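PDB 3UP8: putative 2,5-diketo-D-gluconic acid reductase B from Sinorhizobium meliloti, which probably reduces methylglyoxal to hydroxyacetone with NADPH, as a member of the aldo/keto reductase family. Local coordinates for residues L50-V64 against A74-P86. Numbering follows the deposited sequence.
Sequences LRILPQALKLGFRHV and AEVGEAIQKSGIP
Leu53, Pro54 and Leu57 of helix 50-59 pack around Ala79 and its neighbours on helix 74-83; the two are neighbouring outer helices of the TIM barrel, and their axes approach to 8.9 Å at a crossing angle of -40°. Ala79 suits the closest passage because its lone methyl lets the backbones draw near: its CB meets Leu53 CD2 at 3.8 Å and Pro54 CD at 4.0 Å. Toward the barrel wall, Val64 CG1 of strand 63-64 touches Val76 CG1 at 3.8 Å, joining strand to helix within a beta-alpha-beta unit. Farther out, Leu50 lays CD2 against Glu78 CD and CG against the aliphatic Glu75 CG, while Lys82 NZ pairs with Glu78 OE2.

The branched end of Leu57 serves two partners, CD1 on Ser83 CB and CD2 beside Ile85 CD1, which also presses on Leu57 CB at a tight 3.4 Å. Ser83 OG donates to Ile80 O and accepts from Ile85 N in an ST turn that fixes the backbone from Ser83 to Ile85. Arg62, bent at chi2 (-66°), is long enough for NH1 to reach two carbonyls, meeting a lone pair of Leu57 O in the carbonyl plane at 2.8 Å but standing above that of Phe61 O. Ile85 CD1 lies over one guanidinium face, offset toward the rim. A leucine here, lacking the NH1 donor, would probably leave both carbonyls without their mate and the turn freer to move. No hydrogen bond or salt bridge crosses, and even Glu75, Glu78 and Arg62 meet carbon opposite; cohesion is essentially apolar, with polar groups tying each segment to itself.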
ATOM      1  N   LEU A  50      -7.761  -6.756 -15.550  1.00 29.81           N
ATOM      2  CA  LEU A  50      -7.759  -8.023 -16.290  1.00 30.67           C
ATOM      3  C   LEU A  50      -6.712  -8.060 -17.406  1.00 31.27           C
ATOM      4  O   LEU A  50      -6.190  -9.124 -17.737  1.00 31.59           O
ATOM      5  CB  LEU A  50      -9.128  -8.311 -16.903  1.00 30.71           C
ATOM      6  CG  LEU A  50     -10.292  -8.784 -16.049  1.00 30.37           C
ATOM      7  CD1 LEU A  50     -11.514  -8.915 -16.949  1.00 31.75           C
ATOM      8  CD2 LEU A  50      -9.982 -10.094 -15.355  1.00 29.82           C
ATOM      9  N   ARG A  51      -6.425  -6.898 -17.985  1.00 31.78           N
ATOM     10  CA  ARG A  51      -5.417  -6.774 -19.025  1.00 32.41           C
ATOM     11  C   ARG A  51      -3.999  -6.760 -18.446  1.00 31.90           C
ATOM     12  O   ARG A  51      -3.134  -7.523 -18.892  1.00 32.54           O
ATOM     13  CB  ARG A  51      -5.661  -5.498 -19.836  1.00 32.78           C
ATOM     14  CG  ARG A  51      -4.928  -5.443 -21.188  1.00 35.53           C
ATOM     15  CD  ARG A  51      -4.752  -3.999 -21.652  1.00 39.78           C
ATOM     16  NE  ARG A  51      -5.974  -3.217 -21.447  1.00 43.35           N
ATOM     17  CZ  ARG A  51      -6.006  -1.950 -21.032  1.00 44.59           C
ATOM     18  NH1 ARG A  51      -4.876  -1.297 -20.776  1.00 44.87           N
ATOM     19  NH2 ARG A  51      -7.174  -1.338 -20.868  1.00 44.31           N
ATOM     20  N   ILE A  52      -3.766  -5.918 -17.443  1.00 30.70           N
ATOM     21  CA  ILE A  52      -2.398  -5.614 -17.010  1.00 30.26           C
ATOM     22  C   ILE A  52      -1.871  -6.498 -15.876  1.00 29.32           C
ATOM     23  O   ILE A  52      -0.699  -6.887 -15.891  1.00 29.34           O
ATOM     24  CB  ILE A  52      -2.253  -4.113 -16.663  1.00 30.55           C
ATOM     25  CG1 ILE A  52      -2.544  -3.269 -17.904  1.00 31.63           C
ATOM     26  CG2 ILE A  52      -0.860  -3.789 -16.153  1.00 31.14           C
ATOM     27  CD1 ILE A  52      -3.597  -2.219 -17.670  1.00 34.24           C
ATOM     28  N   LEU A  53      -2.722  -6.825 -14.900  1.00 28.05           N
ATOM     29  CA  LEU A  53      -2.277  -7.665 -13.778  1.00 27.02           C
ATOM     30  C   LEU A  53      -1.626  -9.003 -14.190  1.00 26.66           C
ATOM     31  O   LEU A  53      -0.598  -9.369 -13.623  1.00 26.36           O
ATOM     32  CB  LEU A  53      -3.383  -7.858 -12.724  1.00 26.68           C
ATOM     33  CG  LEU A  53      -3.028  -8.593 -11.421  1.00 25.79           C
ATOM     34  CD1 LEU A  53      -1.744  -8.049 -10.799  1.00 25.12           C
ATOM     35  CD2 LEU A  53      -4.184  -8.497 -10.428  1.00 24.30           C
ATOM     36  N   PRO A  54      -2.194  -9.722 -15.188  1.00 26.84           N
ATOM     37  CA  PRO A  54      -1.507 -10.956 -15.632  1.00 27.03           C
ATOM     38  C   PRO A  54      -0.061 -10.705 -16.072  1.00 26.99           C
ATOM     39  O   PRO A  54       0.835 -11.478 -15.740  1.00 26.91           O
ATOM     40  CB  PRO A  54      -2.359 -11.417 -16.829  1.00 27.11           C
ATOM     41  CG  PRO A  54      -3.731 -10.915 -16.491  1.00 27.27           C
ATOM     42  CD  PRO A  54      -3.495  -9.560 -15.863  1.00 26.31           C
ATOM     43  N   GLN A  55       0.157  -9.615 -16.798  1.00 27.62           N
ATOM     44  CA  GLN A  55       1.495  -9.233 -17.222  1.00 27.85           C
ATOM     45  C   GLN A  55       2.376  -8.869 -16.028  1.00 26.80           C
ATOM     46  O   GLN A  55       3.527  -9.292 -15.956  1.00 27.41           O
ATOM     47  CB  GLN A  55       1.426  -8.062 -18.184  1.00 28.36           C
ATOM     48  CG  GLN A  55       0.559  -8.312 -19.405  1.00 31.75           C
ATOM     49  CD  GLN A  55       0.621  -7.148 -20.361  1.00 36.67           C
ATOM     50  OE1 GLN A  55      -0.395  -6.506 -20.652  1.00 39.08           O
ATOM     51  NE2 GLN A  55       1.832  -6.840 -20.835  1.00 37.52           N
ATOM     52  N   ALA A  56       1.835  -8.083 -15.100  1.00 25.44           N
ATOM     53  CA  ALA A  56       2.548  -7.741 -13.875  1.00 24.68           C
ATOM     54  C   ALA A  56       3.038  -8.982 -13.138  1.00 23.91           C
ATOM     55  O   ALA A  56       4.166  -9.028 -12.658  1.00 24.23           O
ATOM     56  CB  ALA A  56       1.666  -6.896 -12.975  1.00 24.06           C
ATOM     57  N   LEU A  57       2.176  -9.988 -13.055  1.00 24.05           N
ATOM     58  CA  LEU A  57       2.495 -11.226 -12.362  1.00 24.05           C
ATOM     59  C   LEU A  57       3.565 -12.036 -13.106  1.00 24.44           C
ATOM     60  O   LEU A  57       4.452 -12.614 -12.478  1.00 23.72           O
ATOM     61  CB  LEU A  57       1.226 -12.061 -12.160  1.00 23.74           C
ATOM     62  CG  LEU A  57       0.227 -11.551 -11.107  1.00 22.99           C
ATOM     63  CD1 LEU A  57      -1.125 -12.226 -11.302  1.00 22.49           C
ATOM     64  CD2 LEU A  57       0.736 -11.768  -9.686  1.00 21.26           C
ATOM     65  N   LYS A  58       3.466 -12.067 -14.439  1.00 25.74           N
ATOM     66  CA  LYS A  58       4.496 -12.688 -15.285  1.00 26.85           C
ATOM     67  C   LYS A  58       5.825 -12.005 -15.087  1.00 26.55           C
ATOM     68  O   LYS A  58       6.831 -12.670 -14.867  1.00 26.91           O
ATOM     69  CB  LYS A  58       4.117 -12.620 -16.761  1.00 27.93           C
ATOM     70  CG  LYS A  58       3.111 -13.672 -17.174  1.00 31.05           C
ATOM     71  CD  LYS A  58       2.542 -13.421 -18.579  1.00 34.92           C
ATOM     72  CE  LYS A  58       1.262 -14.240 -18.762  1.00 37.18           C
ATOM     73  NZ  LYS A  58       0.934 -14.512 -20.188  1.00 39.20           N
ATOM     74  N   LEU A  59       5.817 -10.673 -15.150  1.00 26.38           N
ATOM     75  CA  LEU A  59       7.024  -9.869 -14.986  1.00 26.20           C
ATOM     76  C   LEU A  59       7.697 -10.088 -13.625  1.00 25.74           C
ATOM     77  O   LEU A  59       8.912  -9.934 -13.498  1.00 25.60           O
ATOM     78  CB  LEU A  59       6.715  -8.378 -15.229  1.00 26.40           C
ATOM     79  CG  LEU A  59       7.770  -7.307 -14.904  1.00 27.90           C
ATOM     80  CD1 LEU A  59       8.943  -7.322 -15.895  1.00 29.71           C
ATOM     81  CD2 LEU A  59       7.142  -5.931 -14.847  1.00 28.10           C
ATOM     82  N   GLY A  60       6.920 -10.463 -12.610  1.00 24.59           N
ATOM     83  CA  GLY A  60       7.511 -10.731 -11.295  1.00 23.15           C
ATOM     84  C   GLY A  60       6.880 -10.060 -10.078  1.00 22.14           C
ATOM     85  O   GLY A  60       7.357 -10.265  -8.969  1.00 21.84           O
ATOM     86  N   PHE A  61       5.834  -9.255 -10.274  1.00 21.38           N
ATOM     87  CA  PHE A  61       5.082  -8.684  -9.138  1.00 20.85           C
ATOM     88  C   PHE A  61       4.501  -9.810  -8.308  1.00 20.22           C
ATOM     89  O   PHE A  61       3.949 -10.760  -8.863  1.00 19.58           O
ATOM     90  CB  PHE A  61       3.918  -7.818  -9.617  1.00 20.88           C
ATOM     91  CG  PHE A  61       4.268  -6.384  -9.825  1.00 21.72           C
ATOM     92  CD1 PHE A  61       4.058  -5.450  -8.808  1.00 22.34           C
ATOM     93  CD2 PHE A  61       4.798  -5.955 -11.038  1.00 22.66           C
ATOM     94  CE1 PHE A  61       4.381  -4.102  -9.006  1.00 22.44           C
ATOM     95  CE2 PHE A  61       5.125  -4.621 -11.240  1.00 23.04           C
ATOM     96  CZ  PHE A  61       4.918  -3.693 -10.230  1.00 23.13           C
ATOM     97  N   ARG A  62       4.633  -9.706  -6.986  1.00 19.60           N
ATOM     98  CA  ARG A  62       4.098 -10.730  -6.081  1.00 19.63           C
ATOM     99  C   ARG A  62       3.274 -10.137  -4.935  1.00 19.18           C
ATOM    100  O   ARG A  62       2.987 -10.816  -3.949  1.00 20.64           O
ATOM    101  CB  ARG A  62       5.233 -11.575  -5.508  1.00 19.98           C
ATOM    102  CG  ARG A  62       5.949 -12.471  -6.516  1.00 22.10           C
ATOM    103  CD  ARG A  62       5.030 -13.571  -7.068  1.00 23.71           C
ATOM    104  NE  ARG A  62       5.746 -14.423  -8.010  1.00 25.55           N
ATOM    105  CZ  ARG A  62       5.830 -14.203  -9.319  1.00 26.04           C
ATOM    106  NH1 ARG A  62       5.235 -13.157  -9.863  1.00 26.14           N
ATOM    107  NH2 ARG A  62       6.523 -15.036 -10.087  1.00 27.88           N
ATOM    108  N   HIS A  63       2.922  -8.865  -5.057  1.00 17.19           N
ATOM    109  CA  HIS A  63       2.144  -8.165  -4.058  1.00 15.82           C
ATOM    110  C   HIS A  63       1.061  -7.459  -4.850  1.00 14.56           C
ATOM    111  O   HIS A  63       1.346  -6.714  -5.774  1.00 14.05           O
ATOM    112  CB  HIS A  63       3.069  -7.200  -3.281  1.00 14.89           C
ATOM    113  CG  HIS A  63       2.363  -6.230  -2.387  1.00 15.62           C
ATOM    114  ND1 HIS A  63       3.035  -5.225  -1.719  1.00 14.32           N
ATOM    115  CD2 HIS A  63       1.056  -6.086  -2.062  1.00 15.58           C
ATOM    116  CE1 HIS A  63       2.172  -4.506  -1.028  1.00 17.48           C
ATOM    117  NE2 HIS A  63       0.967  -5.013  -1.208  1.00 17.36           N
ATOM    118  N   VAL A  64      -0.193  -7.765  -4.539  1.00 13.77           N
ATOM    119  CA  VAL A  64      -1.323  -7.135  -5.211  1.00 13.81           C
ATOM    120  C   VAL A  64      -2.230  -6.503  -4.158  1.00 13.93           C
ATOM    121  O   VAL A  64      -2.570  -7.152  -3.172  1.00 13.62           O
ATOM    122  CB  VAL A  64      -2.151  -8.141  -6.051  1.00 13.21           C
ATOM    123  CG1 VAL A  64      -3.302  -7.418  -6.737  1.00 12.07           C
ATOM    124  CG2 VAL A  64      -1.261  -8.848  -7.103  1.00 13.53           C
ATOM    125  N   ALA A  74     -13.174  -8.729  -7.974  1.00 17.37           N
ATOM    126  CA  ALA A  74     -13.498  -9.855  -8.856  1.00 17.93           C
ATOM    127  C   ALA A  74     -12.420 -10.082  -9.927  1.00 18.02           C
ATOM    128  O   ALA A  74     -11.988 -11.215 -10.163  1.00 18.12           O
ATOM    129  CB  ALA A  74     -14.892  -9.657  -9.511  1.00 18.62           C
ATOM    130  N   GLU A  75     -11.972  -9.000 -10.545  1.00 18.12           N
ATOM    131  CA  GLU A  75     -10.996  -9.085 -11.629  1.00 18.68           C
ATOM    132  C   GLU A  75      -9.602  -9.390 -11.085  1.00 18.08           C
ATOM    133  O   GLU A  75      -8.837 -10.114 -11.723  1.00 17.61           O
ATOM    134  CB  GLU A  75     -11.026  -7.796 -12.463  1.00 19.80           C
ATOM    135  CG  GLU A  75     -12.341  -7.619 -13.258  1.00 21.88           C
ATOM    136  CD  GLU A  75     -13.462  -6.920 -12.490  1.00 27.30           C
ATOM    137  OE1 GLU A  75     -13.357  -6.716 -11.256  1.00 27.46           O
ATOM    138  OE2 GLU A  75     -14.477  -6.566 -13.137  1.00 28.95           O
ATOM    139  N   VAL A  76      -9.276  -8.859  -9.898  1.00 16.81           N
ATOM    140  CA  VAL A  76      -8.041  -9.237  -9.217  1.00 16.48           C
ATOM    141  C   VAL A  76      -8.017 -10.751  -9.002  1.00 16.71           C
ATOM    142  O   VAL A  76      -7.024 -11.400  -9.317  1.00 17.12           O
ATOM    143  CB  VAL A  76      -7.838  -8.489  -7.856  1.00 16.50           C
ATOM    144  CG1 VAL A  76      -6.697  -9.122  -7.055  1.00 16.14           C
ATOM    145  CG2 VAL A  76      -7.547  -7.005  -8.093  1.00 15.73           C
ATOM    146  N   GLY A  77      -9.110 -11.297  -8.469  1.00 17.02           N
ATOM    147  CA  GLY A  77      -9.251 -12.736  -8.220  1.00 17.70           C
ATOM    148  C   GLY A  77      -9.078 -13.566  -9.488  1.00 18.20           C
ATOM    149  O   GLY A  77      -8.344 -14.550  -9.495  1.00 17.84           O
ATOM    150  N   GLU A  78      -9.726 -13.136 -10.566  1.00 18.76           N
ATOM    151  CA  GLU A  78      -9.625 -13.832 -11.862  1.00 19.62           C
ATOM    152  C   GLU A  78      -8.191 -13.805 -12.402  1.00 18.96           C
ATOM    153  O   GLU A  78      -7.649 -14.835 -12.794  1.00 18.71           O
ATOM    154  CB  GLU A  78     -10.574 -13.195 -12.886  1.00 19.93           C
ATOM    155  CG  GLU A  78     -10.653 -13.974 -14.212  1.00 23.73           C
ATOM    156  CD  GLU A  78     -11.590 -13.334 -15.225  1.00 27.89           C
ATOM    157  OE1 GLU A  78     -12.651 -12.827 -14.809  1.00 30.43           O
ATOM    158  OE2 GLU A  78     -11.267 -13.339 -16.435  1.00 29.14           O
ATOM    159  N   ALA A  79      -7.588 -12.620 -12.418  1.00 19.15           N
ATOM    160  CA  ALA A  79      -6.216 -12.445 -12.909  1.00 19.14           C
ATOM    161  C   ALA A  79      -5.211 -13.313 -12.160  1.00 19.36           C
ATOM    162  O   ALA A  79      -4.374 -13.970 -12.774  1.00 19.43           O
ATOM    163  CB  ALA A  79      -5.809 -10.971 -12.861  1.00 18.96           C
ATOM    164  N   ILE A  80      -5.283 -13.323 -10.830  1.00 19.40           N
ATOM    165  CA  ILE A  80      -4.368 -14.145 -10.036  1.00 19.87           C
ATOM    166  C   ILE A  80      -4.554 -15.627 -10.327  1.00 20.74           C
ATOM    167  O   ILE A  80      -3.583 -16.347 -10.547  1.00 20.72           O
ATOM    168  CB  ILE A  80      -4.501 -13.874  -8.517  1.00 19.80           C
ATOM    169  CG1 ILE A  80      -4.105 -12.422  -8.216  1.00 19.20           C
ATOM    170  CG2 ILE A  80      -3.681 -14.903  -7.697  1.00 18.78           C
ATOM    171  CD1 ILE A  80      -4.263 -12.007  -6.760  1.00 20.96           C
ATOM    172  N   GLN A  81      -5.808 -16.071 -10.333  1.00 21.64           N
ATOM    173  CA  GLN A  81      -6.134 -17.468 -10.582  1.00 22.90           C
ATOM    174  C   GLN A  81      -5.643 -17.955 -11.958  1.00 23.31           C
ATOM    175  O   GLN A  81      -5.157 -19.075 -12.079  1.00 23.33           O
ATOM    176  CB  GLN A  81      -7.641 -17.652 -10.436  1.00 22.69           C
ATOM    177  CG  GLN A  81      -8.226 -18.902 -11.033  1.00 24.42           C
ATOM    178  CD  GLN A  81      -9.742 -18.867 -11.033  1.00 25.45           C
ATOM    179  OE1 GLN A  81     -10.371 -17.935 -11.558  1.00 26.43           O
ATOM    180  NE2 GLN A  81     -10.337 -19.872 -10.438  1.00 27.13           N
ATOM    181  N   LYS A  82      -5.769 -17.107 -12.975  1.00 24.19           N
ATOM    182  CA  LYS A  82      -5.374 -17.470 -14.346  1.00 25.68           C
ATOM    183  C   LYS A  82      -3.859 -17.418 -14.604  1.00 26.96           C
ATOM    184  O   LYS A  82      -3.385 -17.865 -15.659  1.00 27.20           O
ATOM    185  CB  LYS A  82      -6.118 -16.608 -15.373  1.00 24.85           C
ATOM    186  CG  LYS A  82      -7.607 -16.918 -15.481  1.00 25.02           C
ATOM    187  CD  LYS A  82      -8.207 -16.348 -16.763  1.00 25.20           C
ATOM    188  CE  LYS A  82      -9.724 -16.516 -16.804  1.00 24.64           C
ATOM    189  NZ  LYS A  82     -10.309 -15.910 -18.040  1.00 25.61           N
ATOM    190  N   SER A  83      -3.109 -16.891 -13.636  1.00 27.74           N
ATOM    191  CA  SER A  83      -1.689 -16.639 -13.803  1.00 28.94           C
ATOM    192  C   SER A  83      -0.837 -17.892 -13.641  1.00 29.75           C
ATOM    193  O   SER A  83       0.263 -17.956 -14.172  1.00 30.96           O
ATOM    194  CB  SER A  83      -1.221 -15.565 -12.817  1.00 28.56           C
ATOM    195  OG  SER A  83      -1.171 -16.090 -11.500  1.00 28.98           O
ATOM    196  N   GLY A  84      -1.325 -18.869 -12.891  1.00 30.66           N
ATOM    197  CA  GLY A  84      -0.535 -20.066 -12.602  1.00 31.65           C
ATOM    198  C   GLY A  84       0.596 -19.807 -11.617  1.00 32.07           C
ATOM    199  O   GLY A  84       1.610 -20.523 -11.604  1.00 32.59           O
ATOM    200  N   ILE A  85       0.433 -18.768 -10.802  1.00 31.73           N
ATOM    201  CA  ILE A  85       1.354 -18.502  -9.711  1.00 31.06           C
ATOM    202  C   ILE A  85       0.688 -19.118  -8.485  1.00 30.48           C
ATOM    203  O   ILE A  85      -0.500 -18.878  -8.246  1.00 30.87           O
ATOM    204  CB  ILE A  85       1.617 -16.988  -9.571  1.00 31.04           C
ATOM    205  CG1 ILE A  85       2.321 -16.478 -10.832  1.00 31.46           C
ATOM    206  CG2 ILE A  85       2.451 -16.671  -8.328  1.00 31.29           C
ATOM    207  CD1 ILE A  85       2.486 -14.986 -10.902  1.00 31.58           C
ATOM    208  N   PRO A  86       1.423 -19.958  -7.731  1.00 29.62           N
ATOM    209  CA  PRO A  86       0.773 -20.555  -6.568  1.00 28.85           C
ATOM    210  C   PRO A  86       0.260 -19.442  -5.650  1.00 28.15           C
ATOM    211  O   PRO A  86       0.856 -18.358  -5.603  1.00 27.86           O
ATOM    212  CB  PRO A  86       1.895 -21.360  -5.895  1.00 28.91           C
ATOM    213  CG  PRO A  86       2.905 -21.600  -6.996  1.00 29.81           C
ATOM    214  CD  PRO A  86       2.827 -20.389  -7.878  1.00 29.49           C
TER